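Local atomic coordinates of glutathione peroxidase-like protein (Trypanosoma brucei, PDB entry 3DWV), a protein that probably reduces hydroperoxides as a glutathione peroxidase-type tryparedoxin peroxidase, cycling through an intramolecular disulfide. Residues S21-S25 / I26-E30. The protein carries 1 engineered substitution. Numbering follows the deposited sequence.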
loop_
_atom_site.group_PDB
_atom_site.type_symbol
_atom_site.label_atom_id
_atom_site.label_comp_id
_atom_site.label_asym_id
_atom_site.label_seq_id
_atom_site.Cartn_x
_atom_site.Cartn_y
_atom_site.Cartn_z
ATOM N N SER A 21 -5.038 -16.145 12.869
ATOM C CA SER A 21 -4.196 -16.386 14.039
ATOM C C SER A 21 -2.895 -17.076 13.670
ATOM O O SER A 21 -1.886 -17.155 14.379
ATOM C CB SER A 21 -4.947 -17.244 15.071
ATOM O OG SER A 21 -5.334 -18.519 14.566
ATOM N N ALA A 22 -2.825 -17.670 12.468
ATOM C CA ALA A 22 -1.495 -18.254 12.232
ATOM C C ALA A 22 -0.723 -17.379 11.253
ATOM O O ALA A 22 0.465 -17.655 10.980
ATOM C CB ALA A 22 -1.656 -19.702 11.806
ATOM N N ALA A 23 -1.352 -16.307 10.750
ATOM C CA ALA A 23 -0.595 -15.435 9.847
ATOM C C ALA A 23 0.721 -14.931 10.428
ATOM O O ALA A 23 0.812 -14.460 11.558
ATOM C CB ALA A 23 -1.420 -14.205 9.471
ATOM N N SER A 24 1.789 -14.998 9.646
ATOM C CA SER A 24 3.087 -14.586 10.145
ATOM C C SER A 24 3.859 -13.755 9.113
ATOM O O SER A 24 4.966 -13.299 9.391
ATOM C CB SER A 24 3.928 -15.814 10.518
ATOM O OG SER A 24 4.262 -16.559 9.351
ATOM N N SER A 25 3.257 -13.603 7.922
ATOM C CA SER A 25 3.855 -12.722 6.914
ATOM C C SER A 25 2.818 -12.353 5.850
ATOM O O SER A 25 1.784 -13.012 5.794
ATOM C CB SER A 25 5.077 -13.323 6.228
ATOM O OG SER A 25 4.777 -14.158 5.146
ATOM N N ILE A 26 3.142 -11.356 5.016
ATOM C CA ILE A 26 2.157 -11.042 3.945
ATOM C C ILE A 26 1.972 -12.174 2.967
ATOM O O ILE A 26 1.003 -12.259 2.208
ATOM C CB ILE A 26 2.635 -9.795 3.170
ATOM C CG1 ILE A 26 3.975 -9.999 2.441
ATOM C CG2 ILE A 26 2.659 -8.573 4.078
ATOM C CD1 ILE A 26 4.287 -8.886 1.464
ATOM N N PHE A 27 2.937 -13.083 2.901
ATOM C CA PHE A 27 2.948 -14.120 1.844
ATOM C C PHE A 27 1.910 -15.189 2.142
ATOM O O PHE A 27 1.763 -16.144 1.362
ATOM C CB PHE A 27 4.356 -14.736 1.695
ATOM C CG PHE A 27 5.383 -13.657 1.340
ATOM C CD1 PHE A 27 5.269 -12.943 0.164
ATOM C CD2 PHE A 27 6.430 -13.379 2.198
ATOM C CE1 PHE A 27 6.193 -11.963 -0.165
ATOM C CE2 PHE A 27 7.367 -12.415 1.881
ATOM C CZ PHE A 27 7.236 -11.713 0.706
ATOM N N ASP A 28 1.225 -15.055 3.271
ATOM C CA ASP A 28 0.128 -15.950 3.620
ATOM C C ASP A 28 -1.186 -15.538 2.924
ATOM O O ASP A 28 -2.187 -16.212 3.185
ATOM C CB ASP A 28 -0.083 -16.016 5.143
ATOM C CG ASP A 28 0.977 -16.769 5.915
ATOM O OD1 ASP A 28 1.453 -17.820 5.440
ATOM O OD2 ASP A 28 1.323 -16.336 7.040
ATOM N N PHE A 29 -1.177 -14.461 2.130
ATOM C CA PHE A 29 -2.397 -13.838 1.634
ATOM C C PHE A 29 -2.498 -13.885 0.120
ATOM O O PHE A 29 -1.468 -13.842 -0.557
ATOM C CB PHE A 29 -2.501 -12.381 2.161
ATOM C CG PHE A 29 -2.525 -12.342 3.679
ATOM C CD1 PHE A 29 -3.747 -12.419 4.337
ATOM C CD2 PHE A 29 -1.374 -12.247 4.465
ATOM C CE1 PHE A 29 -3.836 -12.426 5.716
ATOM C CE2 PHE A 29 -1.431 -12.253 5.856
ATOM C CZ PHE A 29 -2.678 -12.364 6.500
ATOM N N GLU A 30 -3.757 -14.010 -0.349
ATOM C CA GLU A 30 -4.080 -14.094 -1.768
ATOM C C GLU A 30 -4.060 -12.743 -2.445
ATOM O O GLU A 30 -4.736 -11.822 -1.910
ATOM C CB GLU A 30 -5.503 -14.678 -1.954
ATOM C CG GLU A 30 -5.791 -14.942 -3.422
ATOM C CD GLU A 30 -7.025 -15.817 -3.629
ATOM O OE1 GLU A 30 -7.885 -15.792 -2.723
ATOM O OE2 GLU A 30 -7.150 -16.508 -4.668
HETATM O O HOH W 1 4.394 -16.712 6.256
#
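The Phe29 ring turns its edge to the backbone of Ser25, whose O lies close to the ring plane, 3.3 Å from Phe29 CE2. Ser25 forms an ST turn at the start of the 3-10 turn 26-28: Ser25 OG accepts the N-H of Phe27 (OG to N 3.1 Å), and Ser25 O that of Asp28 (O to N 3.3 Å). The Ile26 carbonyl carbon lies at the edge of the Phe29 ring too, and Ala23 CB comes in obliquely to Phe29 CZ at 3.7 Å. The Phe27 ring has Ile26 CG1 over the centre of one face, while Ser25 OG approaches it obliquely. With chi1 at 85°, Ser25 OG sits between its own N and carbonyl carbon, which brings it round to the Phe27 amide. Asp28 OD2 takes the Ser24 N-H at 3.0 Å in a nearly straight bond (167°), met almost along the carboxylate C-O axis, and a weak one from Ser25 N. Side chains of the segment pack on helix 128-136 of the thioredoxin-like fold, where the ring of Phe29 meets that of Tyr132 and Ile26 touches Leu129. A water joins the two serine hydroxyls, 2.8 Å from Ser25 OG and 3.1 Å from Ser24 OG, and donates weakly to Asp28 OD2.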